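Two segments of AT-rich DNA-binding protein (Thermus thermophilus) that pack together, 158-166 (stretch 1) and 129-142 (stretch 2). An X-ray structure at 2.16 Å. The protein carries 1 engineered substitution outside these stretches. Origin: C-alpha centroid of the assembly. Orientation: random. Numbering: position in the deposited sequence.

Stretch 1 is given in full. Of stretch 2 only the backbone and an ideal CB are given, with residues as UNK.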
ATOM      1  N   ASP B 158      11.912   4.162  19.803  1.00 38.87           N
ATOM      2  CA  ASP B 158      12.221   3.885  21.208  1.00 39.32           C
ATOM      3  C   ASP B 158      11.555   4.936  22.078  1.00 36.74           C
ATOM      4  O   ASP B 158      10.943   4.624  23.106  1.00 40.67           O
ATOM      5  CB  ASP B 158      13.734   3.919  21.426  1.00 44.67           C
ATOM      6  CG  ASP B 158      14.446   2.774  20.736  1.00 46.05           C
ATOM      7  OD1 ASP B 158      15.681   2.863  20.553  1.00 53.26           O
ATOM      8  OD2 ASP B 158      13.776   1.777  20.384  1.00 50.40           O
ATOM      9  N   LEU B 159      11.670   6.190  21.660  1.00 34.38           N
ATOM     10  CA  LEU B 159      11.049   7.284  22.387  1.00 32.64           C
ATOM     11  C   LEU B 159       9.526   7.133  22.421  1.00 35.42           C
ATOM     12  O   LEU B 159       8.886   7.444  23.427  1.00 37.28           O
ATOM     13  CB  LEU B 159      11.423   8.620  21.749  1.00 33.30           C
ATOM     14  CG  LEU B 159      12.890   9.028  21.936  1.00 44.54           C
ATOM     15  CD1 LEU B 159      13.197  10.326  21.171  1.00 42.12           C
ATOM     16  CD2 LEU B 159      13.161   9.203  23.434  1.00 41.97           C
ATOM     17  N   LEU B 160       8.949   6.660  21.317  1.00 36.77           N
ATOM     18  CA  LEU B 160       7.503   6.466  21.235  1.00 36.78           C
ATOM     19  C   LEU B 160       7.083   5.343  22.172  1.00 34.86           C
ATOM     20  O   LEU B 160       6.096   5.462  22.896  1.00 34.46           O
ATOM     21  CB  LEU B 160       7.078   6.149  19.787  1.00 26.50           C
ATOM     22  CG  LEU B 160       6.963   7.407  18.914  1.00 34.67           C
ATOM     23  CD1 LEU B 160       6.902   7.042  17.434  1.00 27.65           C
ATOM     24  CD2 LEU B 160       5.729   8.189  19.337  1.00 29.57           C
ATOM     25  N   VAL B 161       7.835   4.248  22.158  1.00 37.79           N
ATOM     26  CA  VAL B 161       7.517   3.132  23.039  1.00 35.38           C
ATOM     27  C   VAL B 161       7.548   3.639  24.478  1.00 37.52           C
ATOM     28  O   VAL B 161       6.606   3.440  25.243  1.00 38.99           O
ATOM     29  CB  VAL B 161       8.538   1.997  22.886  1.00 39.52           C
ATOM     30  CG1 VAL B 161       8.284   0.919  23.939  1.00 36.62           C
ATOM     31  CG2 VAL B 161       8.447   1.409  21.484  1.00 36.20           C
ATOM     32  N   ALA B 162       8.628   4.324  24.832  1.00 41.37           N
ATOM     33  CA  ALA B 162       8.780   4.849  26.183  1.00 40.16           C
ATOM     34  C   ALA B 162       7.623   5.747  26.596  1.00 45.31           C
ATOM     35  O   ALA B 162       7.155   5.678  27.736  1.00 47.04           O
ATOM     36  CB  ALA B 162      10.095   5.616  26.295  1.00 38.90           C
ATOM     37  N   ALA B 163       7.157   6.589  25.676  1.00 40.61           N
ATOM     38  CA  ALA B 163       6.062   7.505  25.989  1.00 37.00           C
ATOM     39  C   ALA B 163       4.710   6.803  26.100  1.00 36.32           C
ATOM     40  O   ALA B 163       3.739   7.389  26.576  1.00 41.66           O
ATOM     41  CB  ALA B 163       5.999   8.614  24.936  1.00 35.95           C
ATOM     42  N   GLY B 164       4.641   5.555  25.653  1.00 35.97           N
ATOM     43  CA  GLY B 164       3.388   4.829  25.740  1.00 38.21           C
ATOM     44  C   GLY B 164       2.600   4.576  24.459  1.00 39.01           C
ATOM     45  O   GLY B 164       1.409   4.244  24.533  1.00 38.84           O
ATOM     46  N   ILE B 165       3.232   4.706  23.294  1.00 36.49           N
ATOM     47  CA  ILE B 165       2.525   4.470  22.031  1.00 35.97           C
ATOM     48  C   ILE B 165       2.023   3.021  21.995  1.00 41.50           C
ATOM     49  O   ILE B 165       2.618   2.139  22.622  1.00 40.30           O
ATOM     50  CB  ILE B 165       3.450   4.712  20.809  1.00 36.11           C
ATOM     51  CG1 ILE B 165       2.619   5.077  19.568  1.00 36.23           C
ATOM     52  CG2 ILE B 165       4.272   3.465  20.525  1.00 37.30           C
ATOM     53  CD1 ILE B 165       1.877   6.393  19.691  1.00 28.81           C
ATOM     54  N   LYS B 166       0.931   2.774  21.268  1.00 37.57           N
ATOM     55  CA  LYS B 166       0.381   1.426  21.169  1.00 33.74           C
ATOM     56  C   LYS B 166       0.658   0.830  19.799  1.00 36.95           C
ATOM     57  O   LYS B 166       0.748  -0.388  19.642  1.00 35.81           O
ATOM     58  CB  LYS B 166      -1.131   1.431  21.445  1.00 31.69           C
ATOM     59  CG  LYS B 166      -1.490   1.758  22.889  1.00 39.75           C
ATOM     60  CD  LYS B 166      -2.987   1.725  23.115  1.00 37.17           C
ATOM     61  CE  LYS B 166      -3.340   2.067  24.568  1.00 45.54           C
ATOM     62  NZ  LYS B 166      -4.825   2.209  24.764  1.00 48.39           N
ATOM     63  N   UNK B 129       8.096  19.821  20.373  1.00 37.00           N
ATOM     64  CA  UNK B 129       9.346  19.102  20.388  1.00 38.88           C
ATOM     65  C   UNK B 129       9.101  17.653  20.787  1.00 38.15           C
ATOM     66  O   UNK B 129       8.254  17.357  21.641  1.00 38.36           O
ATOM     67  CB  UNK B 129      10.342  19.769  21.338  1.00 38.88           C
ATOM     68  N   UNK B 130       9.831  16.749  20.151  1.00 35.39           N
ATOM     69  CA  UNK B 130       9.657  15.339  20.429  1.00 41.76           C
ATOM     70  C   UNK B 130       9.851  15.010  21.916  1.00 45.97           C
ATOM     71  O   UNK B 130       9.402  13.963  22.383  1.00 46.30           O
ATOM     72  CB  UNK B 130      10.634  14.524  19.580  1.00 41.76           C
ATOM     73  N   UNK B 131      10.508  15.900  22.660  1.00 48.05           N
ATOM     74  CA  UNK B 131      10.713  15.672  24.094  1.00 47.79           C
ATOM     75  C   UNK B 131       9.392  15.674  24.847  1.00 45.64           C
ATOM     76  O   UNK B 131       9.307  15.126  25.945  1.00 45.34           O
ATOM     77  CB  UNK B 131      11.646  16.736  24.677  1.00 47.79           C
ATOM     78  N   UNK B 132       8.363  16.283  24.256  1.00 41.88           N
ATOM     79  CA  UNK B 132       7.041  16.353  24.878  1.00 40.89           C
ATOM     80  C   UNK B 132       6.189  15.079  24.801  1.00 41.53           C
ATOM     81  O   UNK B 132       5.140  14.999  25.441  1.00 41.57           O
ATOM     82  CB  UNK B 132       6.259  17.497  24.230  1.00 40.89           C
ATOM     83  N   UNK B 133       6.632  14.089  24.030  1.00 40.45           N
ATOM     84  CA  UNK B 133       5.890  12.828  23.882  1.00 39.22           C
ATOM     85  C   UNK B 133       5.417  12.199  25.194  1.00 42.94           C
ATOM     86  O   UNK B 133       4.241  11.855  25.347  1.00 40.02           O
ATOM     87  CB  UNK B 133       6.767  11.815  23.143  1.00 39.22           C
ATOM     88  N   UNK B 134       6.332  12.033  26.159  1.00 45.14           N
ATOM     89  CA  UNK B 134       5.898  11.425  27.416  1.00 50.46           C
ATOM     90  C   UNK B 134       4.746  12.162  28.107  1.00 49.42           C
ATOM     91  O   UNK B 134       3.967  11.560  28.836  1.00 53.12           O
ATOM     92  CB  UNK B 134       7.088  11.348  28.374  1.00 50.46           C
ATOM     93  N   UNK B 135       4.614  13.451  27.837  1.00 49.21           N
ATOM     94  CA  UNK B 135       3.564  14.244  28.450  1.00 50.23           C
ATOM     95  C   UNK B 135       2.423  14.529  27.482  1.00 55.46           C
ATOM     96  O   UNK B 135       1.549  15.337  27.783  1.00 59.73           O
ATOM     97  CB  UNK B 135       4.142  15.559  28.976  1.00 50.23           C
ATOM     98  N   UNK B 136       2.433  13.885  26.318  1.00 51.34           N
ATOM     99  CA  UNK B 136       1.377  14.099  25.327  1.00 50.70           C
ATOM    100  C   UNK B 136       0.657  12.822  24.915  1.00 44.99           C
ATOM    101  O   UNK B 136      -0.543  12.831  24.652  1.00 46.27           O
ATOM    102  CB  UNK B 136       1.969  14.764  24.083  1.00 50.70           C
ATOM    103  N   UNK B 137       1.397  11.721  24.889  1.00 45.16           N
ATOM    104  CA  UNK B 137       0.862  10.432  24.465  1.00 40.50           C
ATOM    105  C   UNK B 137      -0.143   9.722  25.389  1.00 44.61           C
ATOM    106  O   UNK B 137      -1.262   9.415  24.973  1.00 39.95           O
ATOM    107  CB  UNK B 137       2.046   9.488  24.244  1.00 40.50           C
ATOM    108  N   UNK B 138       0.233   9.467  26.656  1.00 47.98           N
ATOM    109  CA  UNK B 138      -0.653   8.788  27.609  1.00 46.53           C
ATOM    110  C   UNK B 138      -2.115   9.225  27.609  1.00 45.09           C
ATOM    111  O   UNK B 138      -2.436  10.392  27.835  1.00 46.73           O
ATOM    112  CB  UNK B 138      -0.097   8.987  29.020  1.00 46.53           C
ATOM    113  N   UNK B 139      -2.994   8.266  27.339  1.00 42.01           N
ATOM    114  CA  UNK B 139      -4.413   8.540  27.321  1.00 41.08           C
ATOM    115  C   UNK B 139      -4.948   9.402  26.191  1.00 44.77           C
ATOM    116  O   UNK B 139      -6.155   9.599  26.096  1.00 47.57           O
ATOM    117  CB  UNK B 139      -4.786   9.207  28.646  1.00 41.08           C
ATOM    118  N   UNK B 140      -4.086   9.914  25.322  1.00 41.98           N
ATOM    119  CA  UNK B 140      -4.572  10.765  24.238  1.00 41.05           C
ATOM    120  C   UNK B 140      -4.170  10.338  22.832  1.00 39.15           C
ATOM    121  O   UNK B 140      -4.899  10.598  21.880  1.00 43.46           O
ATOM    122  CB  UNK B 140      -4.077  12.194  24.471  1.00 41.05           C
ATOM    123  N   UNK B 141      -3.016   9.687  22.707  1.00 33.55           N
ATOM    124  CA  UNK B 141      -2.515   9.263  21.416  1.00 37.87           C
ATOM    125  C   UNK B 141      -2.076   7.805  21.426  1.00 39.51           C
ATOM    126  O   UNK B 141      -1.143   7.439  22.144  1.00 36.89           O
ATOM    127  CB  UNK B 141      -1.350  10.158  20.988  1.00 37.87           C
ATOM    128  N   UNK B 142      -2.733   6.979  20.617  1.00 31.91           N
ATOM    129  CA  UNK B 142      -2.410   5.563  20.572  1.00 31.95           C
ATOM    130  C   UNK B 142      -1.535   5.145  19.390  1.00 32.96           C
ATOM    131  O   UNK B 142      -0.738   4.212  19.511  1.00 27.65           O
ATOM    132  CB  UNK B 142      -3.710   4.757  20.541  1.00 31.95           C
TER

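Position 129 has nothing of stretch 1 within reach, so many residues would serve; it is His129, whose ND1 accepts a hydrogen bond from the backbone N of Asp131 (2.8 Å), at the start of the 3-10 segment. At 130 the CA-to-CB bond points toward stretch 1, and the ideal CB lies 5.2 Å from Leu159 CD1. A modest apolar group suits that gap: Val130 places CG2 4.4 Å from Leu159 CD1. Position 131 points away and 132 is out of reach, so stretch 1 does not restrict them; they are Asp131 and Leu132.

The CB of 133 points toward the helix, 3.7 Å from Ala163 CB, with Leu160 CD2 5.4 Å off and the Leu159 carbonyl nearby. The surroundings call for an aliphatic chain, and leucine, isoleucine or methionine could be considered. Leu133, in the m,t rotamer, brings CD1 to 3.7 Å from Leu160 CD2 and 4.2 Å from Leu159 CB. The small side chain of Ala163 lets the backbones come close, its CB lying 3.6 Å from the carbonyl C of Leu133.

At 134 the CB points sideways, 4.5 Å from Ala163 CB, and phi of -57° admits proline among many others. Pro134 adds a light apolar contact, CD to Ala163 CB at 4.4 Å. At 135 CA-to-CB points away and at 136 sideways, with nothing of stretch 1 within 5.5 Å of either ideal CB, so polar residues would do: Gln135, and Arg136, whose end leads away.

CA-to-CB at 137 points toward stretch 1, with the ideal CB 3.6 Å from Ala163 O and 4.9 Å from Gly164 N. A compact branched apolar residue fits this close quarter. Val137 sets CG2 4.0 Å from Ala163 CB and CG1 3.7 Å from Gly164 C, packing against the Schellman turn. At 138, phi of -43° is compatible with proline; Pro138 rests CD 3.4 Å from Ala163 O.

Position 139 faces away, and its phi of +70° favours glycine, as found in Gly139. Position 140 is out of reach; Arg140 turns back within its own stretch, NE and NH2 making weak hydrogen bonds to Arg136 O.

At 141 the CB is sideways, 5.1 Å from Ile165 CD1, so an aliphatic residue suits. Ile141 brings CG2 to 4.2 Å from Ile165 CD1, while a water donates to both Ile141 O and Gly164 O.

At 142 the backbone O accepts a hydrogen bond from Lys166 N (2.8 Å), which any residue could provide. The ideal CB lies 4.0 Å from Lys166 CD, favouring a chain with methylenes. Glu142 packs CG 3.8 Å from Lys166 CD.

Stretch 2, residues 129-142: HVDLLPQRVPGRIE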
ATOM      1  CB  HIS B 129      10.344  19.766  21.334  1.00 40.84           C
ATOM      2  CG  HIS B 129      11.733  19.232  21.191  1.00 41.67           C
ATOM      3  ND1 HIS B 129      12.105  17.994  21.670  1.00 36.80           N
ATOM      4  CD2 HIS B 129      12.818  19.727  20.550  1.00 42.50           C
ATOM      5  CE1 HIS B 129      13.355  17.750  21.323  1.00 42.98           C
ATOM      6  NE2 HIS B 129      13.812  18.785  20.643  1.00 41.42           N
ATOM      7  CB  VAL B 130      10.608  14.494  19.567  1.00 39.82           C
ATOM      8  CG1 VAL B 130      12.023  14.631  20.066  1.00 43.03           C
ATOM      9  CG2 VAL B 130      10.163  13.050  19.581  1.00 38.44           C
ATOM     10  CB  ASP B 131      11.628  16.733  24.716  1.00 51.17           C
ATOM     11  CG  ASP B 131      13.058  16.618  24.250  1.00 52.90           C
ATOM     12  OD1 ASP B 131      13.464  15.508  23.843  1.00 60.88           O
ATOM     13  OD2 ASP B 131      13.786  17.631  24.303  1.00 59.88           O
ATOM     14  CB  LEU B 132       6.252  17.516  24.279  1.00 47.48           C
ATOM     15  CG  LEU B 132       6.605  18.880  24.868  1.00 52.97           C
ATOM     16  CD1 LEU B 132       6.031  19.996  24.017  1.00 55.16           C
ATOM     17  CD2 LEU B 132       6.057  18.948  26.279  1.00 54.18           C
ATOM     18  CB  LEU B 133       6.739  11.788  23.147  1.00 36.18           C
ATOM     19  CG  LEU B 133       6.903  11.848  21.625  1.00 38.45           C
ATOM     20  CD1 LEU B 133       7.737  10.661  21.204  1.00 27.48           C
ATOM     21  CD2 LEU B 133       5.538  11.814  20.934  1.00 32.41           C
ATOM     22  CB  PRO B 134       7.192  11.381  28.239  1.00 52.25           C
ATOM     23  CG  PRO B 134       7.991  12.520  27.702  1.00 50.18           C
ATOM     24  CD  PRO B 134       7.743  12.448  26.222  1.00 41.99           C
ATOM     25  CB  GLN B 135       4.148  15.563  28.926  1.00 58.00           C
ATOM     26  CG  GLN B 135       5.594  15.434  29.367  1.00 69.17           C
ATOM     27  CD  GLN B 135       6.310  16.755  29.344  1.00 76.79           C
ATOM     28  OE1 GLN B 135       7.542  16.806  29.301  1.00 82.35           O
ATOM     29  NE2 GLN B 135       5.545  17.842  29.373  1.00 79.44           N
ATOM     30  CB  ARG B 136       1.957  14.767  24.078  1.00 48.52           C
ATOM     31  CG  ARG B 136       2.199  16.252  24.233  1.00 54.24           C
ATOM     32  CD  ARG B 136       0.917  17.011  23.972  1.00 63.51           C
ATOM     33  NE  ARG B 136       0.588  17.958  25.028  1.00 68.20           N
ATOM     34  CZ  ARG B 136       1.399  18.919  25.453  1.00 75.64           C
ATOM     35  NH1 ARG B 136       2.603  19.064  24.914  1.00 79.35           N
ATOM     36  NH2 ARG B 136       1.001  19.744  26.410  1.00 74.95           N
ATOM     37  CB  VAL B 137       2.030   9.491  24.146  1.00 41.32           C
ATOM     38  CG1 VAL B 137       1.524   8.094  23.834  1.00 37.83           C
ATOM     39  CG2 VAL B 137       2.823  10.064  22.979  1.00 37.41           C
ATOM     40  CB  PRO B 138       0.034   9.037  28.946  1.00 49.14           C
ATOM     41  CG  PRO B 138       1.490   8.962  28.559  1.00 54.55           C
ATOM     42  CD  PRO B 138       1.516   9.817  27.300  1.00 49.68           C
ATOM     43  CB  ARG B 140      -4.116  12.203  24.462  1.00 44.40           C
ATOM     44  CG  ARG B 140      -4.865  12.932  25.568  1.00 55.75           C
ATOM     45  CD  ARG B 140      -4.114  14.176  26.021  1.00 55.84           C
ATOM     46  NE  ARG B 140      -2.920  14.425  25.215  1.00 62.84           N
ATOM     47  CZ  ARG B 140      -2.915  15.017  24.024  1.00 58.06           C
ATOM     48  NH1 ARG B 140      -4.047  15.443  23.476  1.00 60.37           N
ATOM     49  NH2 ARG B 140      -1.770  15.161  23.372  1.00 47.20           N
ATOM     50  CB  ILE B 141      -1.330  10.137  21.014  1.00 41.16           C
ATOM     51  CG1 ILE B 141      -1.793  11.596  20.928  1.00 37.62           C
ATOM     52  CG2 ILE B 141      -0.734   9.634  19.698  1.00 39.97           C
ATOM     53  CD1 ILE B 141      -0.673  12.599  20.752  1.00 40.26           C
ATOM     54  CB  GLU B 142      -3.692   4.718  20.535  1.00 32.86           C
ATOM     55  CG  GLU B 142      -4.622   4.840  21.738  1.00 32.58           C
ATOM     56  CD  GLU B 142      -5.446   6.122  21.744  1.00 39.52           C
ATOM     57  OE1 GLU B 142      -5.839   6.596  20.658  1.00 38.23           O
ATOM     58  OE2 GLU B 142      -5.725   6.648  22.843  1.00 45.75           O
TER
HETATM   59  O   HOH W   1      -1.045   5.392  24.046  1.00 32.62           O
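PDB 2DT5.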